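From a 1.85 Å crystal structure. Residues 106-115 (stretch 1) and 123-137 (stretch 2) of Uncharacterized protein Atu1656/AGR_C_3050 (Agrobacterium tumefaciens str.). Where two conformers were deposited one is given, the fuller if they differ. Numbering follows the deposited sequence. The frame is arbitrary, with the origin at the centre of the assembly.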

# COMPACT_ATOMS: atom_id res chain seq x y z
N GLU A 106 13.47 12.18 11.28
CA GLU A 106 13.65 13.64 11.33
C GLU A 106 12.73 14.39 12.26
O GLU A 106 13.17 15.33 12.92
CB GLU A 106 13.58 14.24 9.93
CG GLU A 106 14.88 14.11 9.18
CD GLU A 106 14.97 15.03 7.98
OE1 GLU A 106 14.05 15.02 7.13
OE2 GLU A 106 15.99 15.74 7.86
N PHE A 107 11.47 13.97 12.34
CA PHE A 107 10.45 14.73 13.06
C PHE A 107 9.66 13.93 14.08
O PHE A 107 8.77 14.48 14.74
CB PHE A 107 9.50 15.39 12.05
CG PHE A 107 10.22 16.21 11.00
CD1 PHE A 107 10.76 17.45 11.32
CD2 PHE A 107 10.37 15.72 9.71
CE1 PHE A 107 11.43 18.19 10.37
CE2 PHE A 107 11.05 16.47 8.74
CZ PHE A 107 11.56 17.70 9.08
N GLY A 108 9.98 12.65 14.24
CA GLY A 108 9.35 11.82 15.27
C GLY A 108 7.97 11.36 14.84
O GLY A 108 7.25 10.73 15.61
N LYS A 109 7.61 11.68 13.61
CA LYS A 109 6.34 11.25 13.03
C LYS A 109 6.48 11.11 11.53
O LYS A 109 7.40 11.67 10.95
CB LYS A 109 5.17 12.16 13.39
CG LYS A 109 5.32 13.60 13.07
CD LYS A 109 4.35 14.38 13.95
CE LYS A 109 4.80 15.80 14.10
NZ LYS A 109 3.89 16.59 15.00
N SER A 110 5.59 10.33 10.93
CA SER A 110 5.77 9.94 9.52
C SER A 110 5.87 11.13 8.58
O SER A 110 4.97 11.98 8.56
CB SER A 110 4.63 9.04 9.07
OG SER A 110 4.88 8.57 7.76
N ALA A 111 6.95 11.16 7.79
CA ALA A 111 7.15 12.14 6.73
C ALA A 111 7.56 11.40 5.46
O ALA A 111 8.30 10.40 5.51
CB ALA A 111 8.28 13.13 7.12
N ILE A 112 7.08 11.89 4.32
CA ILE A 112 7.26 11.22 3.04
C ILE A 112 8.55 11.72 2.39
O ILE A 112 8.85 12.92 2.41
CB ILE A 112 6.00 11.42 2.13
CG1 ILE A 112 4.78 10.70 2.74
CG2 ILE A 112 6.25 10.87 0.75
CD1 ILE A 112 3.46 11.04 1.99
N TYR A 113 9.35 10.80 1.85
CA TYR A 113 10.57 11.18 1.11
C TYR A 113 10.62 10.40 -0.20
O TYR A 113 10.00 9.34 -0.31
CB TYR A 113 11.82 10.81 1.90
CG TYR A 113 11.93 11.45 3.27
CD1 TYR A 113 11.22 10.94 4.36
CD2 TYR A 113 12.76 12.55 3.46
CE1 TYR A 113 11.31 11.55 5.62
CE2 TYR A 113 12.89 13.15 4.70
CZ TYR A 113 12.15 12.65 5.77
OH TYR A 113 12.28 13.25 7.00
N LEU A 114 11.38 10.89 -1.18
CA LEU A 114 11.73 10.13 -2.38
C LEU A 114 13.23 9.91 -2.33
O LEU A 114 13.94 10.73 -1.77
CB LEU A 114 11.44 10.93 -3.67
CG LEU A 114 9.99 11.41 -3.87
CD1 LEU A 114 9.87 12.02 -5.26
CD2 LEU A 114 9.03 10.29 -3.68
N LEU A 115 13.70 8.81 -2.90
CA LEU A 115 15.13 8.55 -3.03
C LEU A 115 15.40 7.70 -4.29
O LEU A 115 14.47 7.13 -4.85
CB LEU A 115 15.69 7.88 -1.77
CG LEU A 115 15.27 6.43 -1.51
CD1 LEU A 115 16.40 5.66 -0.83
CD2 LEU A 115 13.99 6.46 -0.69
N ARG A 123 14.88 12.68 -0.11
CA ARG A 123 14.46 14.06 -0.34
C ARG A 123 13.08 14.27 0.26
O ARG A 123 12.14 13.63 -0.16
CB ARG A 123 14.43 14.32 -1.85
CG ARG A 123 15.81 14.32 -2.56
CD ARG A 123 15.71 13.95 -4.07
NE ARG A 123 14.42 14.37 -4.66
CZ ARG A 123 13.75 13.71 -5.60
NH1 ARG A 123 14.19 12.56 -6.09
NH2 ARG A 123 12.59 14.19 -6.04
N LEU A 124 12.95 15.18 1.24
CA LEU A 124 11.66 15.41 1.94
C LEU A 124 10.61 15.99 1.00
O LEU A 124 10.87 17.01 0.31
CB LEU A 124 11.81 16.36 3.18
CG LEU A 124 10.55 16.65 3.99
CD1 LEU A 124 9.98 15.40 4.69
CD2 LEU A 124 10.83 17.77 5.00
N MSE A 125 9.43 15.37 1.00
CA MSE A 125 8.33 15.82 0.19
C MSE A 125 7.30 16.58 1.01
O MSE A 125 6.78 17.61 0.56
CB MSE A 125 7.61 14.65 -0.49
CG MSE A 125 8.33 13.91 -1.57
SE MSE A 125 9.01 15.09 -2.98
CE MSE A 125 10.89 15.15 -2.62
N THR A 126 6.97 16.08 2.20
CA THR A 126 5.87 16.66 2.96
C THR A 126 6.30 17.45 4.19
O THR A 126 6.91 16.91 5.12
CB THR A 126 4.94 15.58 3.43
OG1 THR A 126 5.70 14.60 4.16
CG2 THR A 126 4.27 14.93 2.25
N LYS A 127 5.95 18.74 4.21
CA LYS A 127 6.24 19.60 5.34
C LYS A 127 5.16 19.53 6.41
O LYS A 127 5.38 19.99 7.51
CB LYS A 127 6.44 21.04 4.87
CG LYS A 127 7.71 21.21 4.03
CD LYS A 127 7.76 22.57 3.40
CE LYS A 127 8.91 22.65 2.40
NZ LYS A 127 8.90 24.01 1.83
N ASN A 128 4.00 18.97 6.06
CA ASN A 128 2.85 18.87 6.97
C ASN A 128 2.66 17.43 7.38
O ASN A 128 2.53 16.55 6.51
CB ASN A 128 1.59 19.40 6.28
CG ASN A 128 1.72 20.88 5.87
OD1 ASN A 128 2.27 21.70 6.59
ND2 ASN A 128 1.19 21.21 4.69
N LEU A 129 2.70 17.18 8.70
CA LEU A 129 2.86 15.82 9.24
C LEU A 129 1.75 15.47 10.22
O LEU A 129 1.08 16.36 10.75
CB LEU A 129 4.23 15.68 9.93
CG LEU A 129 5.41 16.18 9.11
CD1 LEU A 129 6.73 16.02 9.85
CD2 LEU A 129 5.50 15.45 7.75
N PRO A 130 1.53 14.16 10.45
CA PRO A 130 2.17 13.08 9.71
C PRO A 130 1.51 12.82 8.34
O PRO A 130 0.30 13.05 8.16
CB PRO A 130 1.97 11.87 10.61
CG PRO A 130 0.74 12.14 11.36
CD PRO A 130 0.60 13.64 11.47
N SER A 131 2.32 12.32 7.41
CA SER A 131 1.85 11.93 6.08
C SER A 131 2.36 10.52 5.70
O SER A 131 3.53 10.18 5.93
CB SER A 131 2.29 12.96 5.05
OG SER A 131 1.80 14.25 5.38
N TYR A 132 1.46 9.69 5.15
CA TYR A 132 1.74 8.26 4.89
C TYR A 132 1.63 7.97 3.38
O TYR A 132 0.55 8.02 2.82
CB TYR A 132 0.77 7.39 5.69
CG TYR A 132 0.83 7.69 7.17
CD1 TYR A 132 1.75 7.02 8.00
CD2 TYR A 132 -0.00 8.65 7.74
CE1 TYR A 132 1.81 7.28 9.37
CE2 TYR A 132 0.07 8.94 9.08
CZ TYR A 132 0.98 8.25 9.89
OH TYR A 132 1.02 8.54 11.23
N TRP A 133 2.76 7.69 2.74
CA TRP A 133 2.79 7.47 1.29
C TRP A 133 1.98 6.22 0.85
O TRP A 133 2.14 5.14 1.44
CB TRP A 133 4.22 7.35 0.81
CG TRP A 133 4.26 7.41 -0.69
CD1 TRP A 133 4.49 8.51 -1.47
CD2 TRP A 133 3.99 6.33 -1.60
NE1 TRP A 133 4.42 8.17 -2.81
CE2 TRP A 133 4.11 6.83 -2.91
CE3 TRP A 133 3.73 4.97 -1.44
CZ2 TRP A 133 3.92 6.03 -4.03
CZ3 TRP A 133 3.50 4.18 -2.57
CH2 TRP A 133 3.61 4.71 -3.84
N HIS A 134 1.16 6.35 -0.19
CA HIS A 134 0.23 5.26 -0.55
C HIS A 134 0.05 4.92 -2.04
O HIS A 134 -0.36 3.79 -2.34
CB HIS A 134 -1.10 5.42 0.14
CG HIS A 134 -1.16 4.80 1.50
ND1 HIS A 134 -1.25 3.43 1.70
CD2 HIS A 134 -1.14 5.36 2.74
CE1 HIS A 134 -1.27 3.19 3.00
NE2 HIS A 134 -1.20 4.34 3.65
N GLY A 135 0.41 5.81 -2.97
CA GLY A 135 0.32 5.45 -4.42
C GLY A 135 1.02 6.45 -5.33
O GLY A 135 1.01 7.66 -5.04
N TRP A 136 1.61 5.97 -6.42
CA TRP A 136 2.24 6.83 -7.43
C TRP A 136 1.31 6.97 -8.63
O TRP A 136 0.77 5.97 -9.11
CB TRP A 136 3.58 6.24 -7.90
CG TRP A 136 4.67 7.25 -8.14
CD1 TRP A 136 4.65 8.29 -9.02
CD2 TRP A 136 5.94 7.29 -7.50
NE1 TRP A 136 5.84 8.99 -8.96
CE2 TRP A 136 6.65 8.40 -8.02
CE3 TRP A 136 6.56 6.50 -6.52
CZ2 TRP A 136 7.94 8.72 -7.61
CZ3 TRP A 136 7.85 6.83 -6.10
CH2 TRP A 136 8.52 7.93 -6.64
N SER A 137 1.16 8.19 -9.15
CA SER A 137 0.31 8.42 -10.32
C SER A 137 0.86 7.64 -11.51
O SER A 137 2.09 7.52 -11.67
CB SER A 137 0.17 9.92 -10.62
OG SER A 137 1.34 10.44 -11.20
O HOH W 1 3.71 8.65 12.48

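A segment that runs from a loop into a strand can bond to one partner before the strand begins and to another within it, as residues 106-115 illustrate. The approach begins with apolar packing: Phe107 places CB 3.6 Å from CD1 of Leu129, and its ring carbon CE2 lies 4.0 Å from CD2 of Leu124. Gly108, whose positive phi suits glycine, touches nothing in residues 123-137, and Lys109 contributes the aliphatic part of its chain, CG resting 3.9 Å from CB of Leu129.

At Ser110 the polar contacts start. Its carbonyl O accepts a hydrogen bond from N of Ser131 (2.9 Å), and its OG donates to O of Ser131 (2.8 Å), so one serine engages both backbone polar groups of the same residue. The cis peptide bond before Pro130 immediately precedes this junction. A water extends it, accepting from Ser110 N and hydrogen-bonding to Tyr132 OH, each at 3.0 Å.

Ala111 fits its CB against CD1 of Leu124 and CD2 of Leu129, both 3.7 Å away. With Ile112 the backbone bonding passes to the other segment: its N donates to OG1 of Thr126 (3.0 Å), a side chain standing in for a backbone acceptor, and its O accepts from N of Met125, a selenomethionine (2.9 Å). The Ile112 side chain still reaches the other segment, its CG2 lying 3.7 Å from CD1 of Trp133, at the edge of that ring.

Tyr113 forms a non-hydrogen-bonded antiparallel pair with Leu124, whose CD1 sits over the tyrosine ring, 3.9 Å from its centroid. The next pair is hydrogen-bonded: Leu114 N donates to Arg123 O (3.0 Å), and Arg123 N returns a bond to Leu114 O (2.7 Å). Leu114 also packs CG against CG of Met125 (3.8 Å), while its CB lies over the Arg123 guanidinium. Leu115 points its side chain away from residues 123-137.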